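Local coordinates for protein putative TetR-family transcriptional regulator (Streptomyces coelicolor, PDB 2HXO) that probably binds regulatory DNA as a dimeric TetR-family transcription factor, with a helical C-terminal domain attached to its helix-turn-helix domain, at residues V26-L29 with D30-E34; P106-A109 with T110-T114; A70-T73 with A74-A78. All blocks are in the same frame, centred on the assembly; numbering follows the deposited sequence.

Contact 1: V26-L29 with D30-E34; sequences VELL and DTVGE
V26-L29 meets D30-E34 as a local contact where helix 18-31, in the N-terminal DNA-binding domain, gives way to a turn at G33. It is a worked example of how a helix spends its last carbonyls. V32 N donates to L28 O at 2.7 Å, close to the line of the carbonyl bond. T31 N bonds chiefly to E27 O and weakly to L28 O, and G33 N weakly to both L28 O and L29 O. T31 OG1 is close to both E27 O (3.1 Å) and L28 O, its proton not settled between them. Two residues before L28, V26 O accepts D30 N at 2.8 Å.

The side chains of V26 and D30 run alongside each other in the same direction. With CG of D30 beside its backbone N (chi1 -71°), the carboxylate folds back along the helix, bringing CG within 3.2 Å of V26 O and OD1 within 3.7 Å of V26 CG1. Carboxylate and carbonyl are both acceptors and make no bond to each other; D30 OD2 takes its bonds from W107 NE1 and H105 ND1, two donors that would probably favour the ionised carboxylate.

On the apolar side, L29 sends CD2 past the turn to meet E34 CA at 3.6 Å, while its side chain rests on L64 and A67 of helix 60-76. L28 faces A41 and R45 of helix 39-46, and its CB brushes V32 CG2 at 4.1 Å.

G33 departs from helical geometry with a phi of 81°, a conformation that suits glycine because a CB would press on the preceding carbonyl oxygen. Its CA makes a CH...O contact with L29 O. Such a glycine-terminated helix end here closes the first helix of a TetR-type helix-turn-helix domain.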
loop_
_atom_site.group_PDB
_atom_site.type_symbol
_atom_site.label_atom_id
_atom_site.label_comp_id
_atom_site.label_asym_id
_atom_site.label_seq_id
_atom_site.Cartn_x
_atom_site.Cartn_y
_atom_site.Cartn_z
ATOM N N VAL A 26 0.740 -12.239 -19.632
ATOM C CA VAL A 26 0.042 -11.004 -19.298
ATOM C C VAL A 26 -1.443 -11.121 -19.687
ATOM O O VAL A 26 -2.331 -10.839 -18.875
ATOM C CB VAL A 26 0.673 -9.787 -20.029
ATOM C CG1 VAL A 26 -0.166 -8.532 -19.775
ATOM C CG2 VAL A 26 2.103 -9.573 -19.547
ATOM N N GLU A 27 -1.702 -11.542 -20.922
ATOM C CA GLU A 27 -3.069 -11.706 -21.412
ATOM C C GLU A 27 -3.839 -12.619 -20.472
ATOM O O GLU A 27 -4.979 -12.337 -20.100
ATOM C CB GLU A 27 -3.065 -12.317 -22.816
ATOM C CG GLU A 27 -2.285 -11.520 -23.842
ATOM C CD GLU A 27 -2.206 -12.218 -25.185
ATOM O OE1 GLU A 27 -1.727 -13.376 -25.235
ATOM O OE2 GLU A 27 -2.621 -11.608 -26.193
ATOM N N LEU A 28 -3.207 -13.720 -20.091
ATOM C CA LEU A 28 -3.826 -14.671 -19.184
ATOM C C LEU A 28 -4.036 -14.038 -17.816
ATOM O O LEU A 28 -5.095 -14.189 -17.214
ATOM C CB LEU A 28 -2.953 -15.927 -19.052
ATOM C CG LEU A 28 -2.836 -16.803 -20.307
ATOM C CD1 LEU A 28 -1.839 -17.934 -20.062
ATOM C CD2 LEU A 28 -4.213 -17.366 -20.666
ATOM N N LEU A 29 -3.026 -13.326 -17.325
ATOM C CA LEU A 29 -3.139 -12.685 -16.021
ATOM C C LEU A 29 -4.290 -11.685 -16.012
ATOM O O LEU A 29 -4.969 -11.518 -14.995
ATOM C CB LEU A 29 -1.821 -11.986 -15.656
ATOM C CG LEU A 29 -0.691 -12.898 -15.153
ATOM C CD1 LEU A 29 0.585 -12.098 -14.987
ATOM C CD2 LEU A 29 -1.088 -13.537 -13.833
ATOM N N ASP A 30 -4.508 -11.033 -17.149
ATOM C CA ASP A 30 -5.572 -10.047 -17.278
ATOM C C ASP A 30 -6.961 -10.680 -17.289
ATOM O O ASP A 30 -7.911 -10.119 -16.735
ATOM C CB ASP A 30 -5.380 -9.235 -18.563
ATOM C CG ASP A 30 -4.190 -8.293 -18.493
ATOM O OD1 ASP A 30 -3.805 -7.744 -19.545
ATOM O OD2 ASP A 30 -3.648 -8.093 -17.387
ATOM N N THR A 31 -7.069 -11.855 -17.909
ATOM C CA THR A 31 -8.346 -12.563 -18.027
ATOM C C THR A 31 -8.639 -13.586 -16.928
ATOM O O THR A 31 -9.676 -13.509 -16.271
ATOM C CB THR A 31 -8.432 -13.273 -19.386
ATOM O OG1 THR A 31 -7.352 -14.209 -19.492
ATOM C CG2 THR A 31 -8.321 -12.266 -20.529
ATOM N N VAL A 32 -7.735 -14.541 -16.728
ATOM C CA VAL A 32 -7.944 -15.572 -15.713
ATOM C C VAL A 32 -7.201 -15.359 -14.395
ATOM O O VAL A 32 -7.421 -16.097 -13.428
ATOM C CB VAL A 32 -7.592 -16.983 -16.265
ATOM C CG1 VAL A 32 -8.621 -17.405 -17.312
ATOM C CG2 VAL A 32 -6.205 -16.986 -16.876
ATOM N N GLY A 33 -6.325 -14.358 -14.352
ATOM C CA GLY A 33 -5.582 -14.075 -13.134
ATOM C C GLY A 33 -4.369 -14.958 -12.882
ATOM O O GLY A 33 -3.944 -15.727 -13.746
ATOM N N GLU A 34 -3.809 -14.848 -11.682
ATOM C CA GLU A 34 -2.635 -15.627 -11.320
ATOM C C GLU A 34 -2.956 -17.111 -11.374
ATOM O O GLU A 34 -2.325 -17.865 -12.118
ATOM C CB GLU A 34 -2.156 -15.251 -9.918
ATOM C CG GLU A 34 -0.730 -15.678 -9.643
ATOM C CD GLU A 34 -0.236 -15.235 -8.279
ATOM O OE1 GLU A 34 -0.454 -14.057 -7.922
ATOM O OE2 GLU A 34 0.381 -16.062 -7.570
#

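Contact 2: P106-A109 with T110-T114; sequences PWLA and TQLAT
W107 O receives two backbone N-H groups: Q111 N at 3.3 Å, lying in the carbonyl plane with a fairly straight N-H...O angle of 159°, and T110 N through a weaker, more bent bond. This is the N-terminal part of helix 107-118 in the C-terminal domain of the TetR fold, and its carbonyls settle into the regular i to i+4 pattern. L112 N reaches L108 O at 3.0 Å, whereas the next bond along, from A113 N to A109 O, is long and weak.

The side chains that matter most are W107 and Q111. The indole leaves the backbone with CG between N and the carbonyl carbon (chi1 54°), which lays the ring along the helix flank and presents its six-membered edge to the following turn. Q111 CG meets that edge in the plane of the ring, 3.8 Å from CE3 of W107. The glutamine chain then bends at chi2, leaving its amide plane 42° from the indole; it is a methylene, not the amide, that does the touching. Both side chains also pack on T68 of helix 60-76, and Q111 reaches L64 there as well. H105 sets its ring nearly perpendicular to the indole, whose N-H is committed to D30.

L108 packs against A101 and T102 of helix 87-104, with its CG 4.3 Å from L112 CD1. L112 CG in turn sits 3.3 Å from L108 O, close beside the carbonyl that its own backbone N uses. A113 packs against Q163 of the second subunit, so this short helix also takes part in the dimer contact. At the next residue, T114 OG1 donates to Q111 O at 2.7 Å, approaching from above the carbonyl plane.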
loop_
_atom_site.group_PDB
_atom_site.type_symbol
_atom_site.label_atom_id
_atom_site.label_comp_id
_atom_site.label_asym_id
_atom_site.label_seq_id
_atom_site.Cartn_x
_atom_site.Cartn_y
_atom_site.Cartn_z
ATOM N N PRO A 106 -4.997 -5.356 -12.851
ATOM C CA PRO A 106 -5.309 -5.556 -11.430
ATOM C C PRO A 106 -4.328 -6.436 -10.673
ATOM O O PRO A 106 -3.989 -6.164 -9.518
ATOM C CB PRO A 106 -6.711 -6.160 -11.471
ATOM C CG PRO A 106 -7.308 -5.502 -12.685
ATOM C CD PRO A 106 -6.183 -5.603 -13.689
ATOM N N TRP A 107 -3.887 -7.503 -11.323
ATOM C CA TRP A 107 -2.941 -8.430 -10.708
ATOM C C TRP A 107 -1.584 -7.773 -10.389
ATOM O O TRP A 107 -0.856 -8.236 -9.510
ATOM C CB TRP A 107 -2.716 -9.623 -11.639
ATOM C CG TRP A 107 -2.295 -9.219 -13.034
ATOM C CD1 TRP A 107 -3.112 -8.975 -14.102
ATOM C CD2 TRP A 107 -0.956 -8.991 -13.496
ATOM N NE1 TRP A 107 -2.367 -8.613 -15.203
ATOM C CE2 TRP A 107 -1.041 -8.613 -14.858
ATOM C CE3 TRP A 107 0.308 -9.068 -12.893
ATOM C CZ2 TRP A 107 0.094 -8.312 -15.628
ATOM C CZ3 TRP A 107 1.439 -8.768 -13.661
ATOM C CH2 TRP A 107 1.320 -8.396 -15.015
ATOM N N LEU A 108 -1.255 -6.692 -11.091
ATOM C CA LEU A 108 0.024 -6.011 -10.896
ATOM C C LEU A 108 0.344 -5.591 -9.465
ATOM O O LEU A 108 1.470 -5.779 -9.000
ATOM C CB LEU A 108 0.123 -4.779 -11.803
ATOM C CG LEU A 108 1.532 -4.186 -11.932
ATOM C CD1 LEU A 108 2.455 -5.204 -12.598
ATOM C CD2 LEU A 108 1.499 -2.916 -12.760
ATOM N N ALA A 109 -0.633 -5.019 -8.769
ATOM C CA ALA A 109 -0.413 -4.560 -7.401
ATOM C C ALA A 109 0.078 -5.666 -6.471
ATOM O O ALA A 109 0.967 -5.447 -5.649
ATOM C CB ALA A 109 -1.695 -3.948 -6.844
ATOM N N THR A 110 -0.510 -6.850 -6.602
ATOM C CA THR A 110 -0.132 -7.983 -5.772
ATOM C C THR A 110 1.282 -8.457 -6.096
ATOM O O THR A 110 2.050 -8.803 -5.198
ATOM C CB THR A 110 -1.111 -9.169 -5.968
ATOM O OG1 THR A 110 -2.433 -8.763 -5.588
ATOM C CG2 THR A 110 -0.693 -10.363 -5.109
ATOM N N GLN A 111 1.623 -8.468 -7.381
ATOM C CA GLN A 111 2.942 -8.915 -7.797
ATOM C C GLN A 111 4.049 -7.992 -7.315
ATOM O O GLN A 111 5.152 -8.451 -7.013
ATOM C CB GLN A 111 2.997 -9.065 -9.318
ATOM C CG GLN A 111 2.245 -10.282 -9.815
ATOM C CD GLN A 111 2.617 -11.523 -9.033
ATOM O OE1 GLN A 111 3.796 -11.846 -8.896
ATOM N NE2 GLN A 111 1.613 -12.225 -8.510
ATOM N N LEU A 112 3.756 -6.696 -7.237
ATOM C CA LEU A 112 4.740 -5.728 -6.766
ATOM C C LEU A 112 5.043 -5.940 -5.281
ATOM O O LEU A 112 6.189 -5.818 -4.844
ATOM C CB LEU A 112 4.235 -4.306 -6.997
ATOM C CG LEU A 112 4.125 -3.834 -8.447
ATOM C CD1 LEU A 112 3.432 -2.481 -8.480
ATOM C CD2 LEU A 112 5.508 -3.745 -9.080
ATOM N N ALA A 113 4.015 -6.268 -4.505
ATOM C CA ALA A 113 4.200 -6.513 -3.078
ATOM C C ALA A 113 5.069 -7.750 -2.870
ATOM O O ALA A 113 5.950 -7.771 -2.013
ATOM C CB ALA A 113 2.848 -6.707 -2.398
ATOM N N THR A 114 4.806 -8.786 -3.658
ATOM C CA THR A 114 5.566 -10.025 -3.571
ATOM C C THR A 114 6.969 -9.800 -4.108
ATOM O O THR A 114 7.930 -10.406 -3.642
ATOM C CB THR A 114 4.886 -11.150 -4.377
ATOM O OG1 THR A 114 4.628 -10.698 -5.708
ATOM C CG2 THR A 114 3.574 -11.549 -3.718
#

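Contact 3: A70-T73 with A74-A78; sequences AVVT and AAVTA
T77 reaches back one turn to T73, and all three side-chain heavy atoms of T77 lie near T73 O. CB of T77 is 3.5 Å from T73 O. At the tip the branches divide: CG2 stays at 3.7 Å from T73 O, while OG1 donates to it at 2.5 Å, a length to be read with caution at this resolution. The hydroxyl gets there because chi1 of 55° sets OG1 between the backbone N and the carbonyl carbon, facing back down the helix. T77 N also bonds to T73 O, at 3.2 Å, and the two donors come from opposite faces of the carbonyl plane. One residue thus grips one oxygen twice.

T73 OG1 also bonds to the carbonyl four residues back, D69 O, though from a different rotamer. On another flank V72 and V76 point the same way, CG1 of V72 4.1 Å from CG2 of V76, and V72 packs on L98, V124 and I128. The straightest backbone bond, V76 N to V72 O at 172°, runs beneath this pair. A threonine hydroxyl folded onto the i-4 carbonyl is a familiar helix feature, here at the closing end of helix 60-76 in the TetR fold.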
loop_
_atom_site.group_PDB
_atom_site.type_symbol
_atom_site.label_atom_id
_atom_site.label_comp_id
_atom_site.label_asym_id
_atom_site.label_seq_id
_atom_site.Cartn_x
_atom_site.Cartn_y
_atom_site.Cartn_z
ATOM N N ALA A 70 7.773 -6.382 -17.525
ATOM C CA ALA A 70 7.431 -5.925 -18.868
ATOM C C ALA A 70 6.357 -4.838 -18.835
ATOM O O ALA A 70 6.463 -3.818 -19.517
ATOM C CB ALA A 70 6.960 -7.102 -19.713
ATOM N N VAL A 71 5.318 -5.067 -18.048
ATOM C CA VAL A 71 4.230 -4.111 -17.925
ATOM C C VAL A 71 4.698 -2.790 -17.304
ATOM O O VAL A 71 4.340 -1.715 -17.772
ATOM C CB VAL A 71 3.084 -4.711 -17.075
ATOM C CG1 VAL A 71 2.274 -3.603 -16.415
ATOM C CG2 VAL A 71 2.190 -5.563 -17.966
ATOM N N VAL A 72 5.499 -2.885 -16.249
ATOM C CA VAL A 72 6.007 -1.705 -15.564
ATOM C C VAL A 72 6.916 -0.881 -16.478
ATOM O O VAL A 72 6.747 0.336 -16.603
ATOM C CB VAL A 72 6.761 -2.115 -14.279
ATOM C CG1 VAL A 72 7.502 -0.928 -13.691
ATOM C CG2 VAL A 72 5.768 -2.670 -13.262
ATOM N N THR A 73 7.871 -1.546 -17.117
ATOM C CA THR A 73 8.795 -0.880 -18.020
ATOM C C THR A 73 8.055 -0.150 -19.127
ATOM O O THR A 73 8.367 0.994 -19.452
ATOM C CB THR A 73 9.755 -1.889 -18.684
ATOM O OG1 THR A 73 10.664 -2.408 -17.706
ATOM C CG2 THR A 73 10.547 -1.225 -19.801
ATOM N N ALA A 74 7.069 -0.819 -19.709
ATOM C CA ALA A 74 6.308 -0.233 -20.807
ATOM C C ALA A 74 5.514 0.983 -20.361
ATOM O O ALA A 74 5.476 1.997 -21.061
ATOM C CB ALA A 74 5.373 -1.283 -21.424
ATOM N N ALA A 75 4.891 0.891 -19.193
ATOM C CA ALA A 75 4.080 1.991 -18.686
ATOM C C ALA A 75 4.899 3.213 -18.276
ATOM O O ALA A 75 4.581 4.345 -18.647
ATOM C CB ALA A 75 3.244 1.514 -17.511
ATOM N N VAL A 76 5.955 2.977 -17.506
ATOM C CA VAL A 76 6.806 4.053 -17.022
ATOM C C VAL A 76 7.536 4.821 -18.115
ATOM O O VAL A 76 7.727 6.029 -18.002
ATOM C CB VAL A 76 7.842 3.516 -16.012
ATOM C CG1 VAL A 76 8.863 4.591 -15.682
ATOM C CG2 VAL A 76 7.130 3.055 -14.756
ATOM N N THR A 77 7.945 4.132 -19.171
ATOM C CA THR A 77 8.672 4.793 -20.250
ATOM C C THR A 77 7.747 5.157 -21.409
ATOM O O THR A 77 8.192 5.702 -22.420
ATOM C CB THR A 77 9.833 3.897 -20.771
ATOM O OG1 THR A 77 9.323 2.619 -21.165
ATOM C CG2 THR A 77 10.883 3.692 -19.681
ATOM N N ALA A 78 6.460 4.865 -21.236
ATOM C CA ALA A 78 5.438 5.122 -22.250
ATOM C C ALA A 78 5.336 6.571 -22.714
ATOM O O ALA A 78 6.059 6.999 -23.619
ATOM C CB ALA A 78 4.065 4.651 -21.741
#

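Along the chain the order is contact 1, contact 3, contact 2, on helices 18-31, 60-76 and 107-118. Their centres lie about 12 Å apart for contacts 1 and 2, 15 Å for contacts 2 and 3 and 17 Å for contacts 1 and 3. Contacts 1 and 2 lie in the helix-turn-helix and the C-terminal parts, yet they touch, through the D30-W107 pair and through L29 O, 3.3 Å from W107 CD1. V71 of contact 3 packs against V26, W107 and L108. These three helix segments therefore meet at the domain junction, which in TetR-family regulators commonly couples ligand binding to DNA binding; whether it does so here is not established.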